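Local coordinates for protein diol-dehydratase (PDB 5I2A) that probably dehydrates 1,2-propanediol without B12 as a lyase of the glycyl radical enzyme family, at residues R187-N192 with D533-G538; R52-F57 with L207-I212; M427-N432 with A546-T551. All coordinates share one frame; numbering follows the deposited sequence. Where two conformers were deposited one is given.

Interaction 1: R187-N192 with D533-G538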
loop_
_atom_site.group_PDB
_atom_site.type_symbol
_atom_site.label_atom_id
_atom_site.label_comp_id
_atom_site.label_asym_id
_atom_site.label_seq_id
_atom_site.Cartn_x
_atom_site.Cartn_y
_atom_site.Cartn_z
ATOM N N ARG A 187 17.897 -16.225 0.976
ATOM C CA ARG A 187 18.066 -16.848 -0.327
ATOM C C ARG A 187 17.362 -18.196 -0.389
ATOM O O ARG A 187 16.786 -18.547 -1.408
ATOM C CB ARG A 187 19.553 -16.985 -0.665
ATOM C CG ARG A 187 20.205 -15.628 -0.849
ATOM C CD ARG A 187 21.477 -15.666 -1.664
ATOM N NE ARG A 187 21.926 -14.314 -1.988
ATOM C CZ ARG A 187 22.832 -13.642 -1.283
ATOM N NH1 ARG A 187 23.386 -14.208 -0.217
ATOM N NH2 ARG A 187 23.191 -12.419 -1.646
ATOM N N LYS A 188 17.372 -18.935 0.710
ATOM C CA LYS A 188 16.652 -20.193 0.747
ATOM C C LYS A 188 15.134 -19.967 0.634
ATOM O O LYS A 188 14.440 -20.741 -0.025
ATOM C CB LYS A 188 16.966 -20.983 2.004
ATOM C CG LYS A 188 16.558 -22.444 1.883
ATOM C CD LYS A 188 17.774 -23.324 1.582
ATOM C CE LYS A 188 17.401 -24.616 0.853
ATOM N NZ LYS A 188 17.466 -24.491 -0.632
ATOM N N GLU A 189 14.615 -18.909 1.253
ATOM C CA GLU A 189 13.180 -18.627 1.131
ATOM C C GLU A 189 12.835 -18.174 -0.295
ATOM O O GLU A 189 11.770 -18.498 -0.817
ATOM C CB GLU A 189 12.740 -17.570 2.143
ATOM C CG GLU A 189 11.264 -17.243 2.067
ATOM C CD GLU A 189 10.390 -18.438 2.415
ATOM O OE1 GLU A 189 10.818 -19.267 3.244
ATOM O OE2 GLU A 189 9.288 -18.551 1.854
ATOM N N MET A 190 13.749 -17.440 -0.925
ATOM C CA MET A 190 13.564 -17.019 -2.312
ATOM C C MET A 190 13.296 -18.198 -3.252
ATOM O O MET A 190 12.535 -18.078 -4.218
ATOM C CB MET A 190 14.786 -16.253 -2.792
ATOM C CG MET A 190 14.875 -14.843 -2.245
ATOM S SD MET A 190 16.352 -14.034 -2.880
ATOM C CE MET A 190 16.010 -12.325 -2.446
ATOM N N GLU A 191 13.915 -19.339 -2.949
ATOM C CA GLU A 191 13.744 -20.552 -3.741
ATOM C C GLU A 191 12.323 -21.101 -3.689
ATOM O O GLU A 191 11.911 -21.817 -4.594
ATOM C CB GLU A 191 14.734 -21.629 -3.283
ATOM C CG GLU A 191 16.148 -21.353 -3.746
ATOM C CD GLU A 191 17.193 -22.236 -3.071
ATOM O OE1 GLU A 191 18.365 -21.809 -2.995
ATOM O OE2 GLU A 191 16.853 -23.347 -2.617
ATOM N N ASN A 192 11.577 -20.769 -2.638
ATOM C CA ASN A 192 10.178 -21.164 -2.557
ATOM C C ASN A 192 9.242 -20.277 -3.397
ATOM O O ASN A 192 8.061 -20.575 -3.520
ATOM C CB ASN A 192 9.693 -21.149 -1.104
ATOM C CG ASN A 192 10.403 -22.168 -0.232
ATOM O OD1 ASN A 192 10.783 -23.245 -0.690
ATOM N ND2 ASN A 192 10.579 -21.829 1.042
ATOM N N ASP A 533 7.720 -13.725 11.772
ATOM C CA ASP A 533 8.065 -14.599 10.650
ATOM C C ASP A 533 8.190 -13.811 9.352
ATOM O O ASP A 533 7.643 -14.214 8.317
ATOM C CB ASP A 533 6.982 -15.665 10.455
ATOM C CG ASP A 533 7.435 -17.056 10.852
ATOM O OD1 ASP A 533 8.651 -17.337 10.797
ATOM O OD2 ASP A 533 6.564 -17.866 11.218
ATOM N N CYS A 534 8.872 -12.675 9.409
ATOM C CA CYS A 534 8.856 -11.745 8.289
ATOM C C CYS A 534 9.408 -12.357 6.996
ATOM O O CYS A 534 8.811 -12.215 5.933
ATOM C CB CYS A 534 9.619 -10.484 8.674
ATOM S SG CYS A 534 8.812 -9.613 10.046
ATOM N N ILE A 535 10.521 -13.070 7.101
ATOM C CA ILE A 535 11.162 -13.661 5.930
ATOM C C ILE A 535 10.232 -14.656 5.241
ATOM O O ILE A 535 10.002 -14.574 4.041
ATOM C CB ILE A 535 12.498 -14.344 6.321
ATOM C CG1 ILE A 535 13.575 -13.282 6.529
ATOM C CG2 ILE A 535 12.934 -15.361 5.265
ATOM C CD1 ILE A 535 14.793 -13.784 7.263
ATOM N N LYS A 536 9.666 -15.567 6.017
ATOM C CA LYS A 536 8.759 -16.571 5.481
ATOM C C LYS A 536 7.476 -15.971 4.893
ATOM O O LYS A 536 6.984 -16.435 3.872
ATOM C CB LYS A 536 8.417 -17.574 6.577
ATOM C CG LYS A 536 7.524 -18.716 6.153
ATOM C CD LYS A 536 7.319 -19.671 7.327
ATOM C CE LYS A 536 8.667 -20.096 7.909
ATOM N NZ LYS A 536 8.541 -20.827 9.203
ATOM N N ARG A 537 6.936 -14.939 5.534
ATOM C CA ARG A 537 5.695 -14.341 5.059
ATOM C C ARG A 537 5.935 -13.372 3.919
ATOM O O ARG A 537 5.019 -13.036 3.188
ATOM C CB ARG A 537 4.965 -13.634 6.201
ATOM C CG ARG A 537 4.465 -14.603 7.271
ATOM C CD ARG A 537 3.792 -13.879 8.417
ATOM N NE ARG A 537 3.316 -14.825 9.415
ATOM C CZ ARG A 537 2.719 -14.477 10.548
ATOM N NH1 ARG A 537 2.513 -13.194 10.839
ATOM N NH2 ARG A 537 2.325 -15.416 11.390
ATOM N N GLY A 538 7.173 -12.928 3.774
ATOM C CA GLY A 538 7.515 -11.993 2.729
ATOM C C GLY A 538 7.013 -10.582 2.978
ATOM O O GLY A 538 6.759 -9.852 2.033
#
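E189 packs against the CG2 methyl and carbonyl O of I535 and the backbone of K536, a small van der Waals contact between the C-terminal end of helix 171-190 and the short helix 534-537, at the periphery of the pyruvate formate lyase-like part of the chain. No hydrogen bond crosses it, and the two segments bury only 129 Å² together. E189 supplies just over half of it. Its CG stands anti to the backbone N (chi1 -180°), and a bend at chi2 then brings the carboxylate beside the backbone of K536, near the end of the short helix. On the way, CB of E189 rests 3.8 Å from CG2 of I535, and CG of E189 lies 3.6 Å from the carbonyl O of I535; the two side chains run past one another, pointing opposite ways. Farther out, CD of E189 packs 3.9 Å from CA of K536. The polar end of E189 is held from a third helix: K203 makes a salt bridge with OE2 of E189 and also donates to the carbonyl O of K536, so one ammonium joins both sides of the contact. Within its own segment, OE1 of E189 receives a weak bond from ND2 of N192 (3.4 Å). K536 extends its chain off to the side of the contact, its NZ 6.6 Å from OE1 of E189. G538, with positive phi, is the C-prime residue of a Schellman motif that ends the short helix. Helix 200-233 lies alongside, receiving M190, while I535 also reaches back along helix 171-190 to K185 and V186.

Interaction 2: R52-F57 with L207-I212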
loop_
_atom_site.group_PDB
_atom_site.type_symbol
_atom_site.label_atom_id
_atom_site.label_comp_id
_atom_site.label_asym_id
_atom_site.label_seq_id
_atom_site.Cartn_x
_atom_site.Cartn_y
_atom_site.Cartn_z
ATOM N N ARG A 52 13.154 1.285 -1.565
ATOM C CA ARG A 52 13.697 2.612 -1.314
ATOM C C ARG A 52 14.261 2.714 0.110
ATOM O O ARG A 52 15.295 3.355 0.307
ATOM C CB ARG A 52 12.641 3.687 -1.550
ATOM C CG ARG A 52 12.097 3.694 -2.997
ATOM C CD ARG A 52 11.120 4.837 -3.214
ATOM N NE ARG A 52 11.783 6.134 -3.283
ATOM C CZ ARG A 52 11.153 7.299 -3.162
ATOM N NH1 ARG A 52 9.847 7.333 -2.941
ATOM N NH2 ARG A 52 11.828 8.435 -3.253
ATOM N N LYS A 53 13.601 2.078 1.084
ATOM C CA LYS A 53 14.086 2.106 2.480
ATOM C C LYS A 53 15.422 1.363 2.603
ATOM O O LYS A 53 16.325 1.810 3.305
ATOM C CB LYS A 53 13.074 1.474 3.454
ATOM C CG LYS A 53 11.700 2.123 3.516
ATOM C CD LYS A 53 11.730 3.459 4.184
ATOM C CE LYS A 53 12.056 3.303 5.667
ATOM N NZ LYS A 53 12.315 4.618 6.259
ATOM N N ALA A 54 15.521 0.220 1.926
ATOM C CA ALA A 54 16.740 -0.586 1.931
ATOM C C ALA A 54 17.891 0.195 1.325
ATOM O O ALA A 54 18.983 0.236 1.894
ATOM C CB ALA A 54 16.537 -1.891 1.181
ATOM N N ARG A 55 17.629 0.831 0.185
ATOM C CA ARG A 55 18.635 1.628 -0.497
ATOM C C ARG A 55 19.043 2.841 0.339
ATOM O O ARG A 55 20.196 3.219 0.341
ATOM C CB ARG A 55 18.135 2.083 -1.876
ATOM C CG ARG A 55 18.012 0.947 -2.892
ATOM C CD ARG A 55 19.368 0.406 -3.297
ATOM N NE ARG A 55 19.257 -0.601 -4.352
ATOM C CZ ARG A 55 20.198 -1.498 -4.624
ATOM N NH1 ARG A 55 21.320 -1.514 -3.912
ATOM N NH2 ARG A 55 20.017 -2.381 -5.600
ATOM N N ALA A 56 18.097 3.449 1.042
ATOM C CA ALA A 56 18.442 4.589 1.876
ATOM C C ALA A 56 19.296 4.130 3.080
ATOM O O ALA A 56 20.277 4.768 3.417
ATOM C CB ALA A 56 17.192 5.318 2.327
ATOM N N PHE A 57 18.929 3.006 3.690
ATOM C CA PHE A 57 19.690 2.429 4.801
ATOM C C PHE A 57 21.099 2.122 4.305
ATOM O O PHE A 57 22.081 2.440 4.958
ATOM C CB PHE A 57 18.991 1.171 5.325
ATOM C CG PHE A 57 19.600 0.561 6.574
ATOM C CD1 PHE A 57 19.804 1.312 7.721
ATOM C CD2 PHE A 57 19.891 -0.800 6.614
ATOM C CE1 PHE A 57 20.317 0.727 8.875
ATOM C CE2 PHE A 57 20.391 -1.395 7.765
ATOM C CZ PHE A 57 20.601 -0.629 8.897
ATOM N N LEU A 207 12.333 -9.491 0.252
ATOM C CA LEU A 207 13.493 -10.357 0.461
ATOM C C LEU A 207 14.773 -9.729 -0.123
ATOM O O LEU A 207 15.812 -9.771 0.518
ATOM C CB LEU A 207 13.246 -11.756 -0.128
ATOM C CG LEU A 207 12.111 -12.562 0.536
ATOM C CD1 LEU A 207 11.915 -13.935 -0.093
ATOM C CD2 LEU A 207 12.348 -12.711 2.040
ATOM N N GLU A 208 14.703 -9.130 -1.313
ATOM C CA GLU A 208 15.884 -8.471 -1.880
ATOM C C GLU A 208 16.311 -7.301 -1.010
ATOM O O GLU A 208 17.498 -7.042 -0.854
ATOM C CB GLU A 208 15.636 -7.958 -3.300
ATOM C CG GLU A 208 15.227 -9.012 -4.307
ATOM C CD GLU A 208 16.397 -9.749 -4.919
ATOM O OE1 GLU A 208 17.538 -9.613 -4.415
ATOM O OE2 GLU A 208 16.167 -10.464 -5.923
ATOM N N SER A 209 15.327 -6.588 -0.470
ATOM C CA SER A 209 15.579 -5.469 0.433
ATOM C C SER A 209 16.340 -5.900 1.687
ATOM O O SER A 209 17.186 -5.167 2.185
ATOM C CB SER A 209 14.266 -4.805 0.846
ATOM O OG SER A 209 13.655 -4.201 -0.274
ATOM N N ILE A 210 16.026 -7.081 2.197
ATOM C CA ILE A 210 16.764 -7.601 3.339
ATOM C C ILE A 210 18.235 -7.832 2.976
ATOM O O ILE A 210 19.128 -7.455 3.733
ATOM C CB ILE A 210 16.154 -8.900 3.868
ATOM C CG1 ILE A 210 14.765 -8.630 4.461
ATOM C CG2 ILE A 210 17.087 -9.541 4.908
ATOM C CD1 ILE A 210 14.013 -9.910 4.946
ATOM N N LEU A 211 18.484 -8.437 1.814
ATOM C CA LEU A 211 19.856 -8.710 1.382
ATOM C C LEU A 211 20.671 -7.415 1.344
ATOM O O LEU A 211 21.772 -7.332 1.883
ATOM C CB LEU A 211 19.870 -9.396 0.004
ATOM C CG LEU A 211 19.295 -10.816 -0.060
ATOM C CD1 LEU A 211 19.442 -11.400 -1.461
ATOM C CD2 LEU A 211 19.949 -11.719 0.981
ATOM N N ILE A 212 20.098 -6.397 0.725
ATOM C CA ILE A 212 20.735 -5.101 0.636
ATOM C C ILE A 212 21.006 -4.524 2.034
ATOM O O ILE A 212 22.096 -4.014 2.299
ATOM C CB ILE A 212 19.882 -4.139 -0.202
ATOM C CG1 ILE A 212 19.880 -4.616 -1.660
ATOM C CG2 ILE A 212 20.419 -2.712 -0.107
ATOM C CD1 ILE A 212 18.819 -3.987 -2.527
#
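A54 meets S209 and I212 where two helices, 49-63 and 200-233, pack side by side in the helical pyruvate formate lyase-like region. The axes of the segments 52-57 and 207-212 run at 4° to each other and come within 8.7 Å, a close spacing that the small residues A54 and S209 suit. M51, just ahead on helix 49-63, touches S209 and I212. Directed at the other helix, CB of A54 lies 3.5 Å from the carbonyl O of S209 and 3.7 Å from CB of S209. One turn farther along helix 200-233, CG2 of I212 sits 3.8 Å from the carbonyl O of A54. The hydroxyl of S209 is turned back on its own helix and bonds the carbonyl O of C205; OG of S209 stands farther from CB of A54 than CB of S209 does.

R55 follows and comes in from the flank. Its chain bends at chi2 (-69°), which swings the guanidinium back across I212, the two side chains crossing at about a right angle; NH1 of R55 keeps a salt bridge with E58 of its own helix. One face of the guanidinium carries a methyl: CD1 of I212 stands over its centre, 3.5 Å from CZ of R55.

Interaction 3: M427-N432 with A546-T551; sequences MDEARN and AIYNFT
OE1 of E429 is gripped twice: the hydroxyl of Y548 donates to it across the contact, with OH of Y548 2.5 Å from OE1 of E429, and the backbone N of T426, just ahead of helix 427-431, donates as well. The tyrosine comes to the syn lone pair, on the side of the other oxygen. Its ring is turned almost square to the carboxylate, the planes 85° apart, and the glutamate meets it at the edge, with CD of E429 in the ring plane and OE1 of E429 3.4 Å from CE2 of Y548. E429 reaches there because its chain is extended beyond CG (chi2 168°). OE2 of E429 forms a salt bridge with K446, so both oxygens are engaged, and the lysine would be expected to favour the ionised carboxylate. An alanine in place of E429 is likely to leave K446 without this countercharge and the Y548 hydroxyl without its short bond. On the strand side, CG2 of I547 lies over the centre of one face of the Y548 ring, 3.6 Å above its plane. The contact fastens helix 427-431 to the beginning of strand 548-556 through side chains alone, the CA atoms of E429 and Y548 being 11.1 Å apart. A430 packs on helix 413-422, while strand 548-556 runs parallel to strands 447-448, 454-457 and 688-689 in a mixed sheet.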
loop_
_atom_site.group_PDB
_atom_site.type_symbol
_atom_site.label_atom_id
_atom_site.label_comp_id
_atom_site.label_asym_id
_atom_site.label_seq_id
_atom_site.Cartn_x
_atom_site.Cartn_y
_atom_site.Cartn_z
ATOM N N MET A 427 3.880 -21.685 26.208
ATOM C CA MET A 427 4.604 -21.704 27.462
ATOM C C MET A 427 6.123 -21.584 27.258
ATOM O O MET A 427 6.781 -20.842 27.976
ATOM C CB MET A 427 4.282 -22.982 28.242
ATOM C CG MET A 427 4.909 -22.982 29.621
ATOM S SD MET A 427 4.044 -21.844 30.715
ATOM C CE MET A 427 2.440 -22.632 30.751
ATOM N N ASP A 428 6.680 -22.309 26.288
ATOM C CA ASP A 428 8.121 -22.236 26.043
ATOM C C ASP A 428 8.533 -20.806 25.650
ATOM O O ASP A 428 9.611 -20.345 25.997
ATOM C CB ASP A 428 8.562 -23.187 24.922
ATOM C CG ASP A 428 8.557 -24.665 25.335
ATOM O OD1 ASP A 428 8.293 -24.981 26.502
ATOM O OD2 ASP A 428 8.849 -25.507 24.468
ATOM N N GLU A 429 7.688 -20.140 24.877
ATOM C CA GLU A 429 7.996 -18.788 24.422
ATOM C C GLU A 429 7.921 -17.832 25.603
ATOM O O GLU A 429 8.818 -17.037 25.820
ATOM C CB GLU A 429 7.035 -18.361 23.307
ATOM C CG GLU A 429 7.333 -19.035 21.979
ATOM C CD GLU A 429 6.225 -18.843 20.952
ATOM O OE1 GLU A 429 5.087 -18.494 21.336
ATOM O OE2 GLU A 429 6.497 -19.051 19.761
ATOM N N ALA A 430 6.846 -17.949 26.369
ATOM C CA ALA A 430 6.576 -17.050 27.473
ATOM C C ALA A 430 7.687 -17.144 28.507
ATOM O O ALA A 430 8.091 -16.136 29.083
ATOM C CB ALA A 430 5.213 -17.372 28.106
ATOM N N ARG A 431 8.196 -18.357 28.715
ATOM C CA ARG A 431 9.279 -18.576 29.663
ATOM C C ARG A 431 10.549 -17.859 29.269
ATOM O O ARG A 431 11.404 -17.598 30.112
ATOM C CB ARG A 431 9.580 -20.071 29.813
ATOM C CG ARG A 431 8.879 -20.683 30.994
ATOM C CD ARG A 431 9.214 -22.156 31.165
ATOM N NE ARG A 431 8.293 -22.790 32.097
ATOM C CZ ARG A 431 8.179 -24.104 32.248
ATOM N NH1 ARG A 431 8.935 -24.923 31.525
ATOM N NH2 ARG A 431 7.323 -24.600 33.131
ATOM N N ASN A 432 10.673 -17.555 27.986
ATOM C CA ASN A 432 11.845 -16.865 27.498
ATOM C C ASN A 432 11.610 -15.362 27.365
ATOM O O ASN A 432 12.312 -14.688 26.622
ATOM C CB ASN A 432 12.278 -17.445 26.154
ATOM C CG ASN A 432 13.667 -17.005 25.769
ATOM O OD1 ASN A 432 14.567 -17.037 26.594
ATOM N ND2 ASN A 432 13.838 -16.537 24.531
ATOM N N ALA A 546 5.329 -10.178 11.710
ATOM C CA ALA A 546 5.640 -10.774 13.017
ATOM C C ALA A 546 4.603 -11.806 13.405
ATOM O O ALA A 546 3.425 -11.677 13.068
ATOM C CB ALA A 546 5.721 -9.703 14.120
ATOM N N ILE A 547 5.036 -12.811 14.149
ATOM C CA ILE A 547 4.106 -13.797 14.677
ATOM C C ILE A 547 3.134 -13.148 15.656
ATOM O O ILE A 547 1.942 -13.360 15.575
ATOM C CB ILE A 547 4.845 -14.949 15.361
ATOM C CG1 ILE A 547 5.659 -15.717 14.315
ATOM C CG2 ILE A 547 3.850 -15.875 16.087
ATOM C CD1 ILE A 547 6.508 -16.818 14.918
ATOM N N TYR A 548 3.647 -12.333 16.566
ATOM C CA TYR A 548 2.793 -11.704 17.567
ATOM C C TYR A 548 2.707 -10.215 17.289
ATOM O O TYR A 548 3.722 -9.553 17.066
ATOM C CB TYR A 548 3.323 -11.974 18.987
ATOM C CG TYR A 548 3.306 -13.443 19.305
ATOM C CD1 TYR A 548 2.101 -14.116 19.440
ATOM C CD2 TYR A 548 4.481 -14.170 19.434
ATOM C CE1 TYR A 548 2.056 -15.463 19.700
ATOM C CE2 TYR A 548 4.445 -15.545 19.701
ATOM C CZ TYR A 548 3.224 -16.177 19.828
ATOM O OH TYR A 548 3.144 -17.528 20.079
ATOM N N ASN A 549 1.486 -9.702 17.304
ATOM C CA ASN A 549 1.230 -8.309 17.008
ATOM C C ASN A 549 0.329 -7.694 18.049
ATOM O O ASN A 549 -0.756 -8.219 18.323
ATOM C CB ASN A 549 0.603 -8.171 15.623
ATOM C CG ASN A 549 1.565 -8.535 14.535
ATOM O OD1 ASN A 549 2.447 -7.755 14.211
ATOM N ND2 ASN A 549 1.439 -9.739 13.999
ATOM N N PHE A 550 0.785 -6.598 18.645
ATOM C CA PHE A 550 -0.011 -5.913 19.658
ATOM C C PHE A 550 -0.005 -4.406 19.434
ATOM O O PHE A 550 0.801 -3.881 18.663
ATOM C CB PHE A 550 0.508 -6.209 21.077
ATOM C CG PHE A 550 0.587 -7.685 21.413
ATOM C CD1 PHE A 550 -0.558 -8.415 21.679
ATOM C CD2 PHE A 550 1.818 -8.326 21.492
ATOM C CE1 PHE A 550 -0.478 -9.775 22.004
ATOM C CE2 PHE A 550 1.908 -9.675 21.804
ATOM C CZ PHE A 550 0.748 -10.403 22.060
ATOM N N THR A 551 -0.908 -3.727 20.130
ATOM C CA THR A 551 -0.793 -2.297 20.339
ATOM C C THR A 551 -0.984 -2.038 21.837
ATOM O O THR A 551 -1.956 -2.502 22.434
ATOM C CB THR A 551 -1.822 -1.501 19.497
ATOM O OG1 THR A 551 -1.685 -1.853 18.115
ATOM C CG2 THR A 551 -1.596 -0.001 19.658
#

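Overall arrangement
From the N terminus, helix 49-63 comes first and interaction 2 joins it to helix 200-233, closing a loop of about 150 residues. Helix 171-190 lies inside that loop, and interaction 1 joins its end to helix 534-537, closing a loop of about 340 residues, so interactions 1 and 2 cross. Interaction 3, from helix 427-431 to strand 548-556, opens within the span of interaction 1 and closes beyond it, crossing it too; it follows interaction 2 in series. Interactions 1 and 2, their centres 15 Å apart, touch where M190 packs on E208, L207 and L211. R537 and A546 bring interactions 1 and 3 together, linking the peripheral helices to a mixed sheet.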